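Long-range contact in phenylacetic acid degradation protein PaaI (Thermus thermophilus HB8, PDB 1WLU), which probably hydrolyses acyl-CoA thioesters as a hot dog-fold thioesterase of phenylacetic acid degradation: residues L46-A54 with A78-E86. Sequence-based numbering, arbitrary orientation.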
loop_
_atom_site.group_PDB
_atom_site.type_symbol
_atom_site.label_atom_id
_atom_site.label_comp_id
_atom_site.label_asym_id
_atom_site.label_seq_id
_atom_site.Cartn_x
_atom_site.Cartn_y
_atom_site.Cartn_z
ATOM N N LEU A 46 -0.508 5.152 -16.485
ATOM C CA LEU A 46 -1.688 4.658 -17.183
ATOM C C LEU A 46 -2.808 4.387 -16.181
ATOM O O LEU A 46 -3.933 4.858 -16.346
ATOM C CB LEU A 46 -1.344 3.372 -17.937
ATOM C CG LEU A 46 -2.482 2.696 -18.700
ATOM C CD1 LEU A 46 -2.853 3.535 -19.916
ATOM C CD2 LEU A 46 -2.045 1.308 -19.135
ATOM N N ALA A 47 -2.495 3.629 -15.134
ATOM C CA ALA A 47 -3.488 3.301 -14.117
ATOM C C ALA A 47 -3.971 4.550 -13.393
ATOM O O ALA A 47 -5.168 4.720 -13.161
ATOM C CB ALA A 47 -2.899 2.312 -13.117
ATOM N N ASP A 48 -3.033 5.423 -13.042
ATOM C CA ASP A 48 -3.353 6.655 -12.338
ATOM C C ASP A 48 -4.275 7.546 -13.161
ATOM O O ASP A 48 -5.135 8.234 -12.612
ATOM C CB ASP A 48 -2.068 7.415 -12.007
ATOM C CG ASP A 48 -2.320 8.622 -11.140
ATOM O OD1 ASP A 48 -2.757 8.435 -9.988
ATOM O OD2 ASP A 48 -2.089 9.754 -11.606
ATOM N N SER A 49 -4.093 7.536 -14.478
ATOM C CA SER A 49 -4.931 8.350 -15.353
ATOM C C SER A 49 -6.377 7.850 -15.339
ATOM O O SER A 49 -7.311 8.651 -15.294
ATOM C CB SER A 49 -4.374 8.346 -16.778
ATOM O OG SER A 49 -3.107 8.986 -16.824
ATOM N N ALA A 50 -6.563 6.533 -15.378
ATOM C CA ALA A 50 -7.909 5.963 -15.339
ATOM C C ALA A 50 -8.525 6.264 -13.969
ATOM O O ALA A 50 -9.707 6.584 -13.861
ATOM C CB ALA A 50 -7.846 4.461 -15.577
ATOM N N PHE A 51 -7.698 6.155 -12.932
ATOM C CA PHE A 51 -8.075 6.428 -11.545
ATOM C C PHE A 51 -8.539 7.884 -11.414
ATOM O O PHE A 51 -9.579 8.168 -10.815
ATOM C CB PHE A 51 -6.838 6.147 -10.673
ATOM C CG PHE A 51 -6.910 6.676 -9.265
ATOM C CD1 PHE A 51 -7.865 6.213 -8.368
ATOM C CD2 PHE A 51 -5.943 7.566 -8.811
ATOM C CE1 PHE A 51 -7.845 6.621 -7.036
ATOM C CE2 PHE A 51 -5.916 7.981 -7.481
ATOM C CZ PHE A 51 -6.868 7.504 -6.595
ATOM N N ALA A 52 -7.765 8.796 -11.994
ATOM C CA ALA A 52 -8.086 10.217 -11.956
ATOM C C ALA A 52 -9.413 10.517 -12.641
ATOM O O ALA A 52 -10.262 11.219 -12.091
ATOM C CB ALA A 52 -6.973 11.014 -12.621
ATOM N N LEU A 53 -9.594 9.986 -13.844
ATOM C CA LEU A 53 -10.828 10.228 -14.576
ATOM C C LEU A 53 -12.041 9.630 -13.869
ATOM O O LEU A 53 -13.064 10.301 -13.707
ATOM C CB LEU A 53 -10.712 9.682 -16.002
ATOM C CG LEU A 53 -9.744 10.465 -16.899
ATOM C CD1 LEU A 53 -9.670 9.813 -18.268
ATOM C CD2 LEU A 53 -10.206 11.914 -17.021
ATOM N N ALA A 54 -11.933 8.379 -13.434
ATOM C CA ALA A 54 -13.051 7.739 -12.749
ATOM C C ALA A 54 -13.441 8.495 -11.483
ATOM O O ALA A 54 -14.616 8.773 -11.252
ATOM C CB ALA A 54 -12.702 6.296 -12.402
ATOM N N ALA A 78 3.516 -3.464 -26.853
ATOM C CA ALA A 78 2.384 -4.011 -26.120
ATOM C C ALA A 78 1.254 -2.999 -25.971
ATOM O O ALA A 78 1.488 -1.832 -25.647
ATOM C CB ALA A 78 2.832 -4.486 -24.743
ATOM N N ARG A 79 0.035 -3.457 -26.232
ATOM C CA ARG A 79 -1.159 -2.632 -26.090
ATOM C C ARG A 79 -1.647 -2.910 -24.676
ATOM O O ARG A 79 -1.854 -4.066 -24.301
ATOM C CB ARG A 79 -2.229 -3.054 -27.100
ATOM C CG ARG A 79 -1.918 -2.701 -28.548
ATOM C CD ARG A 79 -2.020 -1.200 -28.783
ATOM N NE ARG A 79 -1.952 -0.863 -30.203
ATOM C CZ ARG A 79 -2.092 0.368 -30.687
ATOM N NH1 ARG A 79 -2.308 1.387 -29.866
ATOM N NH2 ARG A 79 -2.018 0.581 -31.995
ATOM N N VAL A 80 -1.833 -1.857 -23.891
ATOM C CA VAL A 80 -2.263 -2.026 -22.512
ATOM C C VAL A 80 -3.431 -1.111 -22.157
ATOM O O VAL A 80 -3.571 -0.021 -22.710
ATOM C CB VAL A 80 -1.067 -1.768 -21.561
ATOM C CG1 VAL A 80 -0.564 -0.348 -21.741
ATOM C CG2 VAL A 80 -1.460 -2.040 -20.120
ATOM N N GLU A 81 -4.269 -1.578 -21.236
ATOM C CA GLU A 81 -5.438 -0.835 -20.779
ATOM C C GLU A 81 -5.493 -0.806 -19.259
ATOM O O GLU A 81 -5.035 -1.737 -18.598
ATOM C CB GLU A 81 -6.726 -1.503 -21.269
ATOM C CG GLU A 81 -7.088 -1.278 -22.717
ATOM C CD GLU A 81 -8.292 -2.108 -23.125
ATOM O OE1 GLU A 81 -9.103 -2.460 -22.237
ATOM O OE2 GLU A 81 -8.430 -2.404 -24.329
ATOM N N ALA A 82 -6.058 0.265 -18.716
ATOM C CA ALA A 82 -6.238 0.400 -17.275
ATOM C C ALA A 82 -7.737 0.603 -17.076
ATOM O O ALA A 82 -8.314 1.582 -17.560
ATOM C CB ALA A 82 -5.461 1.589 -16.742
ATOM N N ARG A 83 -8.364 -0.344 -16.385
ATOM C CA ARG A 83 -9.801 -0.320 -16.136
ATOM C C ARG A 83 -10.092 0.032 -14.686
ATOM O O ARG A 83 -9.847 -0.772 -13.784
ATOM C CB ARG A 83 -10.390 -1.688 -16.477
ATOM C CG ARG A 83 -10.024 -2.152 -17.877
ATOM C CD ARG A 83 -10.300 -3.626 -18.071
ATOM N NE ARG A 83 -9.945 -4.061 -19.419
ATOM C CZ ARG A 83 -10.029 -5.317 -19.841
ATOM N NH1 ARG A 83 -10.456 -6.264 -19.019
ATOM N NH2 ARG A 83 -9.695 -5.622 -21.089
ATOM N N ALA A 84 -10.626 1.231 -14.468
ATOM C CA ALA A 84 -10.930 1.707 -13.125
ATOM C C ALA A 84 -12.396 1.546 -12.751
ATOM O O ALA A 84 -13.286 1.914 -13.518
ATOM C CB ALA A 84 -10.522 3.174 -12.995
ATOM N N VAL A 85 -12.632 0.984 -11.571
ATOM C CA VAL A 85 -13.982 0.794 -11.057
ATOM C C VAL A 85 -14.021 1.313 -9.625
ATOM O O VAL A 85 -13.025 1.264 -8.902
ATOM C CB VAL A 85 -14.410 -0.693 -11.070
ATOM C CG1 VAL A 85 -14.372 -1.234 -12.488
ATOM C CG2 VAL A 85 -13.517 -1.510 -10.154
ATOM N N GLU A 86 -15.180 1.810 -9.218
ATOM C CA GLU A 86 -15.357 2.365 -7.884
ATOM C C GLU A 86 -15.610 1.280 -6.842
ATOM O O GLU A 86 -16.499 0.443 -7.010
ATOM C CB GLU A 86 -16.520 3.349 -7.911
ATOM C CG GLU A 86 -16.582 4.300 -6.748
ATOM C CD GLU A 86 -17.620 5.368 -6.986
ATOM O OE1 GLU A 86 -18.823 5.070 -6.835
ATOM O OE2 GLU A 86 -17.228 6.493 -7.349
#
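In the hot dog fold a long helix lies in the concave face of an antiparallel sheet, and here Leu46, Ala50 and Ala54 of that helix settle on Val80, Ala82 and Ala84 of an inner strand. The helix and strand segments run 34° from parallel and their axes approach to 7.4 Å, a spacing that methyl side chains allow. Ala82 CB is wedged against the helix backbone, 3.7 Å from Ala47 CA and 3.6 Å from Leu46 O. Two residues along the strand, Ala84 CB lies 3.6 Å from Ala50 O and also meets Ala54 CB. Ala50 CB sits between the two strand methyls, 3.9 Å from Ala82 CB and from Ala84 CB. Toward Val80 the backbones are farther apart than at Ala82, and larger side chains span the gap: with CG anti to the backbone N (chi1 179°), Leu46 extends toward Val80, and the two meet tip to tip, CD2 to CG1 in a tight 3.4 Å. Strand alternation turns Glu81 and Arg83 to the other face, where a long salt bridge joins them. Val98 and Val23 of the flanking strands extend the apolar floor. The contact thus rests on van der Waals packing, with alanine setting the close helix-to-sheet spacing.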